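Local coordinates for flagellar hook associated protein type 3 FlgL (Legionella pneumophila subsp. pneumophila, PDB 5YTI) that probably serves as a structural component of the bacterial flagellum, as a hook-associated member of the flagellin family, at residues 227-231 with 280-284. Residues are numbered along the deposited sequence; the frame is centred on the assembly and turned at random.
Sequences TFALN and PKAGD
One face of the F228 ring is covered by P280, whose CG sits 4.1 Å from the ring centroid of F228 and 17° off the ring normal, a CH-pi contact displaced toward the rim beside CG and CD1. At the ring's edge, near its plane, lies the carbonyl oxygen of D284, 3.6 Å from CD2 of F228. A chi1 of -56° sets the ring beside its own backbone N and anti to the carbonyl carbon, bringing CD2 to that oxygen. The side chains of F228 and P280 cross at about a right angle, while V238 of strand 236-242 and F286 of strand 285-290 also touch the F228 side chain.

The backbone of F228 is held at both ends: its N donates to D284 O (3.1 Å, 170° at the hydrogen), and its O accepts from G283 N. A282 CA adds a CA-H...O contact to the same oxygen, and A282 CB packs against A229 CA and, more distantly, L230 CG.

Residues 281-284 form a type II turn leading into strand 285-290, G283 taking the positive phi. The D284 carboxylate receives T203 N and G204 N and, weakly, K281 N. K281, A282 and G283 are exposed, whereas F228, P280 and D284 are buried, the P280 CH-pi contact over the F228 ring adding an apolar element. With G283 and D284 together opposite F228, the backbone bonds define a G1 beta bulge, which ends the turn and joins it to the antiparallel pairing of 224-230 with 285-290.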
loop_
_atom_site.group_PDB
_atom_site.type_symbol
_atom_site.label_atom_id
_atom_site.label_comp_id
_atom_site.label_asym_id
_atom_site.label_seq_id
_atom_site.Cartn_x
_atom_site.Cartn_y
_atom_site.Cartn_z
ATOM N N THR A 227 17.206 -9.129 -18.852
ATOM C CA THR A 227 17.943 -8.784 -20.042
ATOM C C THR A 227 17.822 -10.014 -20.957
ATOM O O THR A 227 18.119 -11.152 -20.537
ATOM C CB THR A 227 19.419 -8.400 -19.669
ATOM O OG1 THR A 227 19.774 -8.976 -18.405
ATOM C CG2 THR A 227 19.607 -6.868 -19.475
ATOM N N PHE A 228 17.324 -9.802 -22.176
ATOM C CA PHE A 228 17.287 -10.868 -23.193
ATOM C C PHE A 228 18.563 -10.860 -24.049
ATOM O O PHE A 228 18.954 -9.825 -24.606
ATOM C CB PHE A 228 16.031 -10.731 -24.091
ATOM C CG PHE A 228 14.744 -10.727 -23.318
ATOM C CD1 PHE A 228 14.134 -11.898 -22.966
ATOM C CD2 PHE A 228 14.188 -9.551 -22.895
ATOM C CE1 PHE A 228 12.994 -11.897 -22.202
ATOM C CE2 PHE A 228 13.042 -9.539 -22.133
ATOM C CZ PHE A 228 12.450 -10.714 -21.778
ATOM N N ALA A 229 19.239 -11.995 -24.156
ATOM C CA ALA A 229 20.406 -12.051 -25.041
ATOM C C ALA A 229 20.711 -13.476 -25.531
ATOM O O ALA A 229 19.872 -14.382 -25.378
ATOM C CB ALA A 229 21.626 -11.397 -24.374
ATOM N N LEU A 230 21.916 -13.658 -26.101
ATOM C CA LEU A 230 22.247 -14.829 -26.952
ATOM C C LEU A 230 23.117 -15.935 -26.354
ATOM O O LEU A 230 24.118 -15.695 -25.667
ATOM C CB LEU A 230 22.889 -14.356 -28.263
ATOM C CG LEU A 230 21.948 -13.531 -29.154
ATOM C CD1 LEU A 230 22.735 -12.859 -30.274
ATOM C CD2 LEU A 230 20.811 -14.398 -29.697
ATOM N N ASN A 231 22.676 -17.155 -26.639
ATOM C CA ASN A 231 23.485 -18.367 -26.529
ATOM C C ASN A 231 24.701 -18.269 -27.427
ATOM O O ASN A 231 24.683 -17.557 -28.443
ATOM C CB ASN A 231 22.679 -19.590 -26.999
ATOM C CG ASN A 231 22.105 -20.395 -25.857
ATOM O OD1 ASN A 231 22.458 -20.187 -24.698
ATOM N ND2 ASN A 231 21.228 -21.337 -26.181
ATOM N N PRO A 280 11.106 -10.722 -28.362
ATOM C CA PRO A 280 12.122 -9.706 -28.177
ATOM C C PRO A 280 13.340 -9.919 -29.066
ATOM O O PRO A 280 13.486 -10.982 -29.671
ATOM C CB PRO A 280 12.542 -9.890 -26.717
ATOM C CG PRO A 280 12.217 -11.304 -26.390
ATOM C CD PRO A 280 11.010 -11.637 -27.219
ATOM N N LYS A 281 14.191 -8.894 -29.130
ATOM C CA LYS A 281 15.531 -8.962 -29.737
ATOM C C LYS A 281 16.549 -8.947 -28.598
ATOM O O LYS A 281 16.222 -8.497 -27.502
ATOM C CB LYS A 281 15.800 -7.734 -30.612
ATOM C CG LYS A 281 14.706 -7.385 -31.600
ATOM C CD LYS A 281 14.803 -8.223 -32.852
ATOM C CE LYS A 281 14.452 -7.381 -34.054
ATOM N NZ LYS A 281 14.375 -8.268 -35.235
ATOM N N ALA A 282 17.779 -9.399 -28.847
ATOM C CA ALA A 282 18.819 -9.329 -27.809
ATOM C C ALA A 282 19.002 -7.884 -27.359
ATOM O O ALA A 282 18.857 -6.952 -28.168
ATOM C CB ALA A 282 20.135 -9.892 -28.309
ATOM N N GLY A 283 19.282 -7.702 -26.068
ATOM C CA GLY A 283 19.538 -6.374 -25.507
ATOM C C GLY A 283 18.316 -5.665 -24.950
ATOM O O GLY A 283 18.429 -4.758 -24.110
ATOM N N ASP A 284 17.139 -6.052 -25.429
ATOM C CA ASP A 284 15.901 -5.572 -24.834
ATOM C C ASP A 284 15.954 -5.877 -23.346
ATOM O O ASP A 284 16.566 -6.867 -22.914
ATOM C CB ASP A 284 14.682 -6.227 -25.496
ATOM C CG ASP A 284 14.410 -5.678 -26.886
ATOM O OD1 ASP A 284 15.187 -4.807 -27.325
ATOM O OD2 ASP A 284 13.425 -6.086 -27.539
#